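Local coordinates for protein decaprenyl diphosphate synthase (PDB 3MZV) that probably catalyses the stepwise addition of isopentenyl diphosphate units to an allylic diphosphate with the aid of magnesium, making a long all-trans polyprenyl diphosphate, precursor of the quinone side chain, at residues 262-267 with 282-287; 46-51 with 89-94; 138-143 with 191-196. All coordinates share one frame; numbering follows the deposited sequence.

Overall arrangement
Along the chain the three contacts follow one another in series: contact 2 closes before contact 3 opens, and contact 3 before contact 1. All are helix-to-helix, as expected of an all-helical trans-prenyltransferase fold. Contact 2, its centre about 13 Å from the centre of the chain, joins helix 40-49 to helix 74-96; contact 3, its centre about 26 Å from that of contact 2, joins helix 138-161 to helix 169-194. Contact 1 pairs helices 258-270 and 277-287; its centre lies about 45 Å from that of contact 3, on the opposite side of the chain's centre. No two contacts touch. Subunit-interface residues occur in the segments of contacts 2 and 3, whereas contact 1 has no partner in the second subunit.

Contact 1. Residues 262-267 with 282-287; sequences AFWKRV and MALMTK
Leu-284 presses one methyl, CD1, against two aromatic side chains, Phe-263 and Trp-264, in a roughly antiparallel helix pair of the all-helical prenyl synthase fold. Segments 262-267 and 282-287, on helices 258-270 and 277-287, run at 141° to each other, and the segment axes come no closer than 12.3 Å, a separation that large side chains must span. The methyl carbon CD1 of Leu-284 lies 3.6 Å from CD2 of Phe-263 and 3.7 Å from NE1 of Trp-264, meeting both rings obliquely. The two aromatic residues are adjacent in sequence but turn differently about their first torsions: CG of Phe-263 stands opposite the backbone N (chi1 167°), while that of Trp-264 lies opposite the carbonyl carbon (chi1 -66°). With these torsions CD2 of Phe-263 comes to lie 3.8 Å above the indole plane of Trp-264, over its centre. The leucine and each aromatic side chain lie alongside, pointing opposite ways, and CB of Leu-284 adds a second contact, 3.9 Å from CZ2 of Trp-264.

No hydrogen bond crosses the contact; it is made by van der Waals packing, with the indole NE1 the one polar atom among the closest pairs. Trp-264 also packs on Ala-252 and Val-253 of helix 247-254, and Met-285 on Pro-248 and Val-249. Extended beyond CG, Met-285 carries its terminal methyl to the indole's six-membered ring, where CE lies 4.1 Å from CH2 of Trp-264.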
ATOM      1  N   ALA B 262     -21.328 -31.669  11.382  1.00 36.16           N
ATOM      2  CA  ALA B 262     -21.915 -31.666  10.052  1.00 36.26           C
ATOM      3  C   ALA B 262     -22.626 -30.340   9.729  1.00 35.23           C
ATOM      4  O   ALA B 262     -22.535 -29.843   8.610  1.00 36.59           O
ATOM      5  CB  ALA B 262     -22.855 -32.896   9.832  1.00 37.04           C
ATOM      6  N   PHE B 263     -23.332 -29.773  10.695  1.00 33.74           N
ATOM      7  CA  PHE B 263     -23.913 -28.437  10.520  1.00 34.09           C
ATOM      8  C   PHE B 263     -22.831 -27.395  10.247  1.00 33.87           C
ATOM      9  O   PHE B 263     -22.922 -26.645   9.282  1.00 36.14           O
ATOM     10  CB  PHE B 263     -24.662 -27.995  11.763  1.00 33.28           C
ATOM     11  CG  PHE B 263     -25.016 -26.539  11.773  1.00 32.13           C
ATOM     12  CD1 PHE B 263     -26.055 -26.065  10.977  1.00 33.94           C
ATOM     13  CD2 PHE B 263     -24.266 -25.640  12.484  1.00 30.66           C
ATOM     14  CE1 PHE B 263     -26.366 -24.725  10.962  1.00 34.49           C
ATOM     15  CE2 PHE B 263     -24.591 -24.283  12.496  1.00 33.58           C
ATOM     16  CZ  PHE B 263     -25.649 -23.828  11.724  1.00 31.94           C
ATOM     17  N   TRP B 264     -21.820 -27.357  11.091  1.00 32.97           N
ATOM     18  CA  TRP B 264     -20.717 -26.400  10.891  1.00 34.91           C
ATOM     19  C   TRP B 264     -20.004 -26.628   9.554  1.00 35.78           C
ATOM     20  O   TRP B 264     -19.642 -25.667   8.860  1.00 36.95           O
ATOM     21  CB  TRP B 264     -19.703 -26.422  12.042  1.00 34.29           C
ATOM     22  CG  TRP B 264     -20.293 -25.935  13.313  1.00 30.70           C
ATOM     23  CD1 TRP B 264     -20.478 -26.657  14.421  1.00 30.70           C
ATOM     24  CD2 TRP B 264     -20.773 -24.607  13.609  1.00 34.38           C
ATOM     25  NE1 TRP B 264     -21.078 -25.908  15.396  1.00 35.13           N
ATOM     26  CE2 TRP B 264     -21.244 -24.629  14.938  1.00 32.45           C
ATOM     27  CE3 TRP B 264     -20.831 -23.397  12.887  1.00 32.56           C
ATOM     28  CZ2 TRP B 264     -21.781 -23.517  15.557  1.00 33.91           C
ATOM     29  CZ3 TRP B 264     -21.345 -22.288  13.494  1.00 35.20           C
ATOM     30  CH2 TRP B 264     -21.851 -22.346  14.819  1.00 33.95           C
ATOM     31  N   LYS B 265     -19.824 -27.882   9.175  1.00 36.54           N
ATOM     32  CA  LYS B 265     -19.217 -28.220   7.903  1.00 38.75           C
ATOM     33  C   LYS B 265     -20.030 -27.647   6.721  1.00 38.81           C
ATOM     34  O   LYS B 265     -19.462 -27.023   5.777  1.00 38.62           O
ATOM     35  CB  LYS B 265     -19.116 -29.731   7.782  1.00 40.10           C
ATOM     36  CG  LYS B 265     -17.946 -30.256   7.018  1.00 46.82           C
ATOM     37  CD  LYS B 265     -17.803 -31.819   7.167  1.00 53.38           C
ATOM     38  CE  LYS B 265     -17.439 -32.257   8.638  1.00 55.96           C
ATOM     39  NZ  LYS B 265     -15.962 -32.598   8.822  1.00 60.31           N
ATOM     40  N   ARG B 266     -21.344 -27.847   6.796  1.00 36.69           N
ATOM     41  CA  ARG B 266     -22.284 -27.358   5.810  1.00 37.78           C
ATOM     42  C   ARG B 266     -22.198 -25.855   5.645  1.00 37.78           C
ATOM     43  O   ARG B 266     -21.939 -25.378   4.542  1.00 38.60           O
ATOM     44  CB  ARG B 266     -23.743 -27.766   6.152  1.00 38.04           C
ATOM     45  CG  ARG B 266     -24.773 -27.258   5.181  1.00 39.45           C
ATOM     46  CD  ARG B 266     -26.108 -27.927   5.352  1.00 41.07           C
ATOM     47  NE  ARG B 266     -26.789 -27.495   6.577  1.00 40.01           N
ATOM     48  CZ  ARG B 266     -27.426 -26.338   6.721  1.00 41.39           C
ATOM     49  NH1 ARG B 266     -28.047 -26.074   7.860  1.00 41.45           N
ATOM     50  NH2 ARG B 266     -27.466 -25.444   5.717  1.00 41.48           N
ATOM     51  N   VAL B 267     -22.373 -25.120   6.725  1.00 36.58           N
ATOM     52  CA  VAL B 267     -22.537 -23.692   6.652  1.00 37.65           C
ATOM     53  C   VAL B 267     -21.206 -22.920   6.583  1.00 38.89           C
ATOM     54  O   VAL B 267     -21.178 -21.823   6.030  1.00 39.84           O
ATOM     55  CB  VAL B 267     -23.444 -23.085   7.813  1.00 37.03           C
ATOM     56  CG1 VAL B 267     -24.861 -23.675   7.843  1.00 36.21           C
ATOM     57  CG2 VAL B 267     -22.794 -23.221   9.153  1.00 36.00           C
ATOM     58  N   MET B 282     -26.365 -19.468  16.164  1.00 36.02           N
ATOM     59  CA  MET B 282     -26.496 -18.764  17.438  1.00 37.02           C
ATOM     60  C   MET B 282     -27.037 -19.711  18.535  1.00 35.91           C
ATOM     61  O   MET B 282     -26.584 -19.656  19.668  1.00 35.20           O
ATOM     62  CB  MET B 282     -27.424 -17.518  17.290  1.00 36.86           C
ATOM     63  CG  MET B 282     -26.741 -16.328  16.572  1.00 41.76           C
ATOM     64  SD  MET B 282     -27.946 -15.068  15.911  1.00 43.24           S
ATOM     65  CE  MET B 282     -26.756 -14.017  15.190  1.00 48.86           C
ATOM     66  N   ALA B 283     -27.959 -20.595  18.188  1.00 36.76           N
ATOM     67  CA  ALA B 283     -28.512 -21.538  19.151  1.00 36.16           C
ATOM     68  C   ALA B 283     -27.434 -22.511  19.638  1.00 35.95           C
ATOM     69  O   ALA B 283     -27.379 -22.812  20.845  1.00 34.89           O
ATOM     70  CB  ALA B 283     -29.697 -22.288  18.585  1.00 37.12           C
ATOM     71  N   LEU B 284     -26.560 -22.964  18.738  1.00 34.25           N
ATOM     72  CA  LEU B 284     -25.460 -23.836  19.167  1.00 33.88           C
ATOM     73  C   LEU B 284     -24.456 -23.097  20.054  1.00 33.60           C
ATOM     74  O   LEU B 284     -23.929 -23.648  21.048  1.00 32.35           O
ATOM     75  CB  LEU B 284     -24.717 -24.464  17.978  1.00 32.75           C
ATOM     76  CG  LEU B 284     -25.546 -25.484  17.151  1.00 34.18           C
ATOM     77  CD1 LEU B 284     -24.689 -26.102  16.061  1.00 35.83           C
ATOM     78  CD2 LEU B 284     -26.179 -26.599  18.115  1.00 34.19           C
ATOM     79  N   MET B 285     -24.156 -21.845  19.679  1.00 31.98           N
ATOM     80  CA  MET B 285     -23.290 -21.027  20.467  1.00 31.22           C
ATOM     81  C   MET B 285     -23.813 -20.881  21.897  1.00 32.85           C
ATOM     82  O   MET B 285     -23.044 -21.076  22.856  1.00 32.70           O
ATOM     83  CB  MET B 285     -23.077 -19.665  19.794  1.00 30.94           C
ATOM     84  CG  MET B 285     -22.394 -19.733  18.491  1.00 31.69           C
ATOM     85  SD  MET B 285     -22.278 -18.032  17.657  1.00 24.77           S
ATOM     86  CE  MET B 285     -21.177 -18.588  16.387  1.00 34.86           C
ATOM     87  N   THR B 286     -25.103 -20.586  22.029  1.00 33.88           N
ATOM     88  CA  THR B 286     -25.743 -20.396  23.307  1.00 36.06           C
ATOM     89  C   THR B 286     -25.729 -21.694  24.144  1.00 36.20           C
ATOM     90  O   THR B 286     -25.336 -21.685  25.301  1.00 34.35           O
ATOM     91  CB  THR B 286     -27.194 -19.877  23.145  1.00 37.94           C
ATOM     92  OG1 THR B 286     -27.144 -18.568  22.570  1.00 40.68           O
ATOM     93  CG2 THR B 286     -27.887 -19.766  24.509  1.00 37.75           C
ATOM     94  N   LYS B 287     -26.092 -22.803  23.525  1.00 36.67           N
ATOM     95  CA  LYS B 287     -26.019 -24.135  24.181  1.00 38.01           C
ATOM     96  C   LYS B 287     -24.655 -24.404  24.779  1.00 37.44           C
ATOM     97  O   LYS B 287     -24.564 -24.854  25.913  1.00 37.96           O
ATOM     98  CB  LYS B 287     -26.382 -25.210  23.131  1.00 38.99           C
ATOM     99  CG  LYS B 287     -26.153 -26.704  23.466  1.00 42.11           C
ATOM    100  CD  LYS B 287     -26.515 -27.528  22.201  1.00 48.97           C
ATOM    101  CE  LYS B 287     -26.629 -29.002  22.488  1.00 55.07           C
ATOM    102  NZ  LYS B 287     -25.408 -29.686  22.064  1.00 57.99           N
TER

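Contact 2. Residues 46-51 with 89-94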
ATOM      1  N   ALA B  46     -11.518  12.257   1.502  1.00 64.88           N
ATOM      2  CA  ALA B  46     -12.571  13.015   2.153  1.00 66.94           C
ATOM      3  C   ALA B  46     -13.711  12.077   2.489  1.00 68.55           C
ATOM      4  O   ALA B  46     -14.121  11.980   3.638  1.00 68.24           O
ATOM      5  CB  ALA B  46     -13.085  14.160   1.232  1.00 68.13           C
ATOM      6  N   HIS B  47     -14.173  11.356   1.470  1.00 71.46           N
ATOM      7  CA  HIS B  47     -15.377  10.515   1.548  1.00 73.70           C
ATOM      8  C   HIS B  47     -15.289   9.389   2.593  1.00 73.98           C
ATOM      9  O   HIS B  47     -16.316   8.937   3.099  1.00 74.45           O
ATOM     10  CB  HIS B  47     -15.718   9.955   0.141  1.00 74.91           C
ATOM     11  CG  HIS B  47     -16.900   9.033   0.114  1.00 76.70           C
ATOM     12  ND1 HIS B  47     -18.192   9.478  -0.083  1.00 79.62           N
ATOM     13  CD2 HIS B  47     -16.984   7.687   0.263  1.00 77.57           C
ATOM     14  CE1 HIS B  47     -19.021   8.449  -0.047  1.00 80.02           C
ATOM     15  NE2 HIS B  47     -18.315   7.350   0.161  1.00 78.97           N
ATOM     16  N   LEU B  48     -14.081   8.936   2.932  1.00 74.27           N
ATOM     17  CA  LEU B  48     -13.936   7.913   3.978  1.00 74.48           C
ATOM     18  C   LEU B  48     -13.851   8.519   5.388  1.00 74.81           C
ATOM     19  O   LEU B  48     -14.372   7.946   6.345  1.00 74.05           O
ATOM     20  CB  LEU B  48     -12.721   7.011   3.712  1.00 73.55           C
ATOM     21  CG  LEU B  48     -12.638   5.740   4.578  1.00 73.88           C
ATOM     22  CD1 LEU B  48     -13.959   4.945   4.620  1.00 74.01           C
ATOM     23  CD2 LEU B  48     -11.476   4.832   4.109  1.00 74.20           C
ATOM     24  N   ILE B  49     -13.195   9.672   5.505  1.00 76.01           N
ATOM     25  CA  ILE B  49     -12.928  10.277   6.812  1.00 76.86           C
ATOM     26  C   ILE B  49     -14.156  11.040   7.328  1.00 78.60           C
ATOM     27  O   ILE B  49     -14.510  10.932   8.506  1.00 78.54           O
ATOM     28  CB  ILE B  49     -11.663  11.182   6.780  1.00 76.45           C
ATOM     29  CG1 ILE B  49     -10.398  10.310   6.689  1.00 76.02           C
ATOM     30  CG2 ILE B  49     -11.606  12.068   8.023  1.00 77.24           C
ATOM     31  CD1 ILE B  49      -9.162  11.005   6.096  1.00 76.51           C
ATOM     32  N   GLU B  50     -14.820  11.784   6.439  1.00 80.67           N
ATOM     33  CA  GLU B  50     -16.069  12.484   6.786  1.00 82.15           C
ATOM     34  C   GLU B  50     -17.272  11.526   6.956  1.00 82.98           C
ATOM     35  O   GLU B  50     -18.400  11.986   7.169  1.00 83.97           O
ATOM     36  CB  GLU B  50     -16.391  13.582   5.749  1.00 83.32           C
ATOM     37  CG  GLU B  50     -15.739  14.945   6.022  1.00 83.90           C
ATOM     38  CD  GLU B  50     -14.272  15.018   5.591  1.00 84.59           C
ATOM     39  OE1 GLU B  50     -13.531  14.022   5.758  1.00 84.50           O
ATOM     40  OE2 GLU B  50     -13.850  16.084   5.091  1.00 85.07           O
ATOM     41  N   ALA B  51     -17.030  10.210   6.874  1.00 82.54           N
ATOM     42  CA  ALA B  51     -18.057   9.187   7.145  1.00 82.83           C
ATOM     43  C   ALA B  51     -17.939   8.599   8.558  1.00 82.04           C
ATOM     44  O   ALA B  51     -17.994   7.367   8.750  1.00 82.13           O
ATOM     45  CB  ALA B  51     -17.985   8.070   6.100  1.00 82.90           C
ATOM     46  N   THR B  89      -5.835   1.014   4.954  1.00 34.58           N
ATOM     47  CA  THR B  89      -6.233  -0.374   5.274  1.00 36.29           C
ATOM     48  C   THR B  89      -7.734  -0.614   4.995  1.00 37.96           C
ATOM     49  O   THR B  89      -8.145  -1.637   4.394  1.00 36.16           O
ATOM     50  CB  THR B  89      -5.878  -0.751   6.735  1.00 35.79           C
ATOM     51  OG1 THR B  89      -4.445  -0.746   6.881  1.00 39.12           O
ATOM     52  CG2 THR B  89      -6.397  -2.181   7.032  1.00 41.36           C
ATOM     53  N   LEU B  90      -8.555   0.360   5.403  1.00 39.09           N
ATOM     54  CA  LEU B  90     -10.006   0.258   5.171  1.00 40.61           C
ATOM     55  C   LEU B  90     -10.319   0.282   3.699  1.00 40.76           C
ATOM     56  O   LEU B  90     -11.134  -0.509   3.248  1.00 43.92           O
ATOM     57  CB  LEU B  90     -10.755   1.415   5.852  1.00 41.01           C
ATOM     58  CG  LEU B  90     -10.715   1.376   7.368  1.00 41.80           C
ATOM     59  CD1 LEU B  90     -11.462   2.608   7.902  1.00 45.88           C
ATOM     60  CD2 LEU B  90     -11.298   0.089   7.981  1.00 45.55           C
ATOM     61  N   LEU B  91      -9.703   1.187   2.945  1.00 40.45           N
ATOM     62  CA  LEU B  91      -9.956   1.266   1.516  1.00 40.80           C
ATOM     63  C   LEU B  91      -9.644  -0.066   0.842  1.00 41.97           C
ATOM     64  O   LEU B  91     -10.388  -0.503  -0.053  1.00 40.85           O
ATOM     65  CB  LEU B  91      -9.145   2.368   0.850  1.00 41.22           C
ATOM     66  CG  LEU B  91      -9.643   3.799   0.993  1.00 40.91           C
ATOM     67  CD1 LEU B  91      -8.556   4.792   0.756  1.00 40.14           C
ATOM     68  CD2 LEU B  91     -10.875   4.034   0.043  1.00 43.95           C
ATOM     69  N   HIS B  92      -8.501  -0.667   1.229  1.00 39.72           N
ATOM     70  CA  HIS B  92      -8.059  -1.966   0.676  1.00 40.77           C
ATOM     71  C   HIS B  92      -8.905  -3.177   1.166  1.00 42.05           C
ATOM     72  O   HIS B  92      -9.182  -4.073   0.381  1.00 43.83           O
ATOM     73  CB  HIS B  92      -6.538  -2.169   0.966  1.00 38.87           C
ATOM     74  CG  HIS B  92      -5.653  -1.309   0.120  1.00 35.97           C
ATOM     75  ND1 HIS B  92      -4.296  -1.522  -0.016  1.00 34.42           N
ATOM     76  CD2 HIS B  92      -5.943  -0.252  -0.673  1.00 30.78           C
ATOM     77  CE1 HIS B  92      -3.794  -0.634  -0.850  1.00 34.45           C
ATOM     78  NE2 HIS B  92      -4.772   0.149  -1.269  1.00 36.84           N
ATOM     79  N   ASP B  93      -9.362  -3.170   2.403  1.00 43.38           N
ATOM     80  CA  ASP B  93     -10.236  -4.237   2.941  1.00 46.04           C
ATOM     81  C   ASP B  93     -11.549  -4.290   2.151  1.00 46.79           C
ATOM     82  O   ASP B  93     -12.114  -5.365   2.004  1.00 47.63           O
ATOM     83  CB  ASP B  93     -10.492  -4.042   4.477  1.00 46.50           C
ATOM     84  CG  ASP B  93     -10.906  -5.362   5.239  1.00 51.97           C
ATOM     85  OD1 ASP B  93     -10.629  -6.530   4.842  1.00 56.54           O
ATOM     86  OD2 ASP B  93     -11.531  -5.215   6.315  1.00 61.66           O
ATOM     87  N   ASP B  94     -11.998  -3.154   1.609  1.00 47.49           N
ATOM     88  CA  ASP B  94     -13.265  -3.065   0.865  1.00 49.56           C
ATOM     89  C   ASP B  94     -13.140  -3.500  -0.594  1.00 51.97           C
ATOM     90  O   ASP B  94     -14.114  -3.947  -1.191  1.00 52.46           O
ATOM     91  CB  ASP B  94     -13.810  -1.624   0.863  1.00 50.34           C
ATOM     92  CG  ASP B  94     -14.431  -1.205   2.206  1.00 50.12           C
ATOM     93  OD1 ASP B  94     -14.699  -2.064   3.064  1.00 51.60           O
ATOM     94  OD2 ASP B  94     -14.669   0.010   2.385  1.00 54.75           O
TER
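Leu-48 meets Leu-90 and Leu-91 through a single methyl, CD2, which makes every close side-chain contact between segments 46-51 and 89-94. Ahead of it in the chain, Ala-46 belongs to the last part of helix 40-49, and its carbonyl O accepts a hydrogen bond from the backbone N of Glu-50 at 2.9 Å. His-47 turns to other neighbours: its NE2 is hydrogen-bonded to the carbonyl O of Pro-106, and its side chain touches Leu-111. Leu-48 then points across to helix 74-96, with CG swung opposite its own backbone N (chi1 -168°), and this torsion aims the branch at the two leucines. Its CD2 lies 3.8 Å from CG of Leu-91 and 3.9 Å from CB of Leu-90, so the methyl meets the branch point of one residue and the base of the other. The approaches differ: Leu-48 and Leu-91 lie alongside with their ends pointing opposite ways, whereas Leu-48 crosses Leu-90 at a slant. Farther on, Ile-49 packs on Met-33; the helix ends after it, and Glu-50 and Ala-51 are non-helical.

Leu-91 is buried, also touching Ala-108 and, on helix 114-133, Ser-117 and Val-120. On the same helical segment, ND1 of His-92 is hydrogen-bonded to OD2 of Asp-122 of the second subunit. Asp-93 and Asp-94 belong to a DDVVD sequence, the aspartate-rich first motif (FARM) of trans-prenyltransferases, which in relatives coordinates the magnesium ions that hold the allylic diphosphate.

Contact 3. Residues 138-143 with 191-196; sequences MRVMEI and GGIIGG
The backbones come closest where CA of Val-140 lies 7.2 Å from CA of Ile-193, which sets the first turn of helix 138-161 beside the last turn of helix 169-194. Ile-193 is the common partner of three side chains: Val-140 meets its CG2, while Arg-139 and Ile-143 both meet its CD1. CG2 of Ile-193 lies 3.5 Å from CG1 of Val-140, and CD1 of Ile-193 lies 3.3 Å from CD1 of Ile-143, tip to tip; both separations are tighter than ordinary van der Waals contact. The third contact is over a flat group: CD1 of Ile-193 sits 3.3 Å above one face of the guanidinium of Arg-139, displaced toward its rim and 3.4 Å from NE.

These neighbouring helices belong to the all-helical prenyl synthase core, and Leu-78 of helix 74-96 touches both Val-140 and Ile-194. Arg-139 reaches Ile-193 by an extended chain, CG opposite the backbone N (chi1 -175°), which lays the guanidinium across the isoleucine while NH2 of Arg-139 makes a salt bridge with Glu-199. That bond bridges to the start of helix 199-224 and would be expected to steady the group's rotation. Helix 169-194 ends in a Schellman motif with Gly-196 at positive phi (70°); one of the two bonds of the motif runs from the backbone N of Gly-196 to the carbonyl O of Ile-193 (2.9 Å).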
ATOM      1  N   MET B 138      14.033   7.295  12.940  1.00 36.14           N
ATOM      2  CA  MET B 138      13.980   6.043  12.218  1.00 37.31           C
ATOM      3  C   MET B 138      13.259   4.945  13.014  1.00 36.47           C
ATOM      4  O   MET B 138      12.563   4.140  12.443  1.00 37.23           O
ATOM      5  CB  MET B 138      15.405   5.570  11.774  1.00 39.43           C
ATOM      6  CG  MET B 138      16.393   4.997  12.774  1.00 42.88           C
ATOM      7  SD  MET B 138      18.138   4.720  12.047  1.00 48.76           S
ATOM      8  CE  MET B 138      18.154   2.930  11.729  1.00 51.02           C
ATOM      9  N   ARG B 139      13.428   4.908  14.324  1.00 35.46           N
ATOM     10  CA  ARG B 139      12.811   3.886  15.127  1.00 34.75           C
ATOM     11  C   ARG B 139      11.274   3.836  14.974  1.00 32.88           C
ATOM     12  O   ARG B 139      10.737   2.742  14.762  1.00 32.47           O
ATOM     13  CB  ARG B 139      13.188   4.055  16.607  1.00 35.76           C
ATOM     14  CG  ARG B 139      12.674   2.973  17.460  1.00 37.96           C
ATOM     15  CD  ARG B 139      13.202   3.093  18.916  1.00 39.88           C
ATOM     16  NE  ARG B 139      12.545   2.123  19.798  1.00 40.13           N
ATOM     17  CZ  ARG B 139      12.543   2.199  21.132  1.00 38.20           C
ATOM     18  NH1 ARG B 139      13.167   3.198  21.729  1.00 37.98           N
ATOM     19  NH2 ARG B 139      11.915   1.296  21.865  1.00 38.26           N
ATOM     20  N   VAL B 140      10.580   4.978  15.045  1.00 29.80           N
ATOM     21  CA  VAL B 140       9.122   4.972  14.953  1.00 30.36           C
ATOM     22  C   VAL B 140       8.671   4.629  13.519  1.00 29.69           C
ATOM     23  O   VAL B 140       7.634   3.996  13.280  1.00 28.82           O
ATOM     24  CB  VAL B 140       8.466   6.305  15.476  1.00 30.03           C
ATOM     25  CG1 VAL B 140       8.849   6.506  16.944  1.00 30.36           C
ATOM     26  CG2 VAL B 140       8.915   7.537  14.652  1.00 31.52           C
ATOM     27  N   MET B 141       9.477   5.005  12.559  1.00 29.00           N
ATOM     28  CA  MET B 141       9.220   4.649  11.195  1.00 29.97           C
ATOM     29  C   MET B 141       9.292   3.149  10.990  1.00 30.19           C
ATOM     30  O   MET B 141       8.451   2.593  10.307  1.00 30.58           O
ATOM     31  CB  MET B 141      10.230   5.322  10.227  1.00 29.50           C
ATOM     32  CG  MET B 141      10.091   6.840  10.143  1.00 32.95           C
ATOM     33  SD  MET B 141      11.184   7.642   8.866  1.00 23.31           S
ATOM     34  CE  MET B 141      10.446   7.042   7.333  1.00 33.05           C
ATOM     35  N   GLU B 142      10.330   2.501  11.524  1.00 29.14           N
ATOM     36  CA  GLU B 142      10.436   1.075  11.420  1.00 29.99           C
ATOM     37  C   GLU B 142       9.228   0.384  12.087  1.00 29.44           C
ATOM     38  O   GLU B 142       8.696  -0.578  11.561  1.00 29.84           O
ATOM     39  CB  GLU B 142      11.773   0.596  12.058  1.00 30.09           C
ATOM     40  CG  GLU B 142      12.109  -0.892  11.904  1.00 33.69           C
ATOM     41  CD  GLU B 142      11.337  -1.892  12.793  1.00 36.93           C
ATOM     42  OE1 GLU B 142      10.837  -1.539  13.869  1.00 34.74           O
ATOM     43  OE2 GLU B 142      11.256  -3.064  12.373  1.00 35.49           O
ATOM     44  N   ILE B 143       8.805   0.892  13.229  1.00 30.36           N
ATOM     45  CA  ILE B 143       7.658   0.338  13.946  1.00 30.32           C
ATOM     46  C   ILE B 143       6.363   0.432  13.144  1.00 30.83           C
ATOM     47  O   ILE B 143       5.602  -0.520  13.081  1.00 30.54           O
ATOM     48  CB  ILE B 143       7.500   1.068  15.301  1.00 30.48           C
ATOM     49  CG1 ILE B 143       8.619   0.554  16.249  1.00 33.97           C
ATOM     50  CG2 ILE B 143       6.073   0.882  15.907  1.00 29.12           C
ATOM     51  CD1 ILE B 143       8.730   1.205  17.628  1.00 32.89           C
ATOM     52  N   GLY B 191       4.057   6.875  20.425  1.00 31.95           N
ATOM     53  CA  GLY B 191       3.857   8.059  21.251  1.00 32.52           C
ATOM     54  C   GLY B 191       4.816   8.075  22.454  1.00 32.32           C
ATOM     55  O   GLY B 191       5.344   9.122  22.838  1.00 32.96           O
ATOM     56  N   GLY B 192       4.971   6.935  23.119  1.00 33.04           N
ATOM     57  CA  GLY B 192       5.981   6.816  24.151  1.00 33.37           C
ATOM     58  C   GLY B 192       7.401   7.090  23.640  1.00 32.16           C
ATOM     59  O   GLY B 192       8.211   7.742  24.307  1.00 34.79           O
ATOM     60  N   ILE B 193       7.722   6.586  22.470  1.00 32.06           N
ATOM     61  CA  ILE B 193       9.090   6.750  21.930  1.00 31.00           C
ATOM     62  C   ILE B 193       9.371   8.176  21.550  1.00 32.66           C
ATOM     63  O   ILE B 193      10.428   8.724  21.872  1.00 32.93           O
ATOM     64  CB  ILE B 193       9.340   5.833  20.715  1.00 30.04           C
ATOM     65  CG1 ILE B 193       9.344   4.382  21.195  1.00 31.74           C
ATOM     66  CG2 ILE B 193      10.628   6.242  19.943  1.00 30.52           C
ATOM     67  CD1 ILE B 193       9.324   3.306  20.061  1.00 30.97           C
ATOM     68  N   ILE B 194       8.425   8.818  20.875  1.00 32.49           N
ATOM     69  CA  ILE B 194       8.654  10.171  20.458  1.00 33.81           C
ATOM     70  C   ILE B 194       8.830  11.103  21.681  1.00 34.77           C
ATOM     71  O   ILE B 194       9.551  12.122  21.611  1.00 33.88           O
ATOM     72  CB  ILE B 194       7.590  10.680  19.473  1.00 32.85           C
ATOM     73  CG1 ILE B 194       8.148  11.745  18.544  1.00 31.74           C
ATOM     74  CG2 ILE B 194       6.396  11.255  20.209  1.00 32.53           C
ATOM     75  CD1 ILE B 194       9.210  11.209  17.454  1.00 31.74           C
ATOM     76  N   GLY B 195       8.171  10.759  22.772  1.00 35.81           N
ATOM     77  CA  GLY B 195       8.282  11.492  24.025  1.00 37.59           C
ATOM     78  C   GLY B 195       9.485  11.097  24.874  1.00 38.28           C
ATOM     79  O   GLY B 195       9.665  11.603  25.966  1.00 40.15           O
ATOM     80  N   GLY B 196      10.313  10.190  24.384  1.00 38.19           N
ATOM     81  CA  GLY B 196      11.562   9.840  25.049  1.00 39.16           C
ATOM     82  C   GLY B 196      11.330   9.085  26.318  1.00 40.21           C
ATOM     83  O   GLY B 196      12.152   9.134  27.245  1.00 40.48           O
TER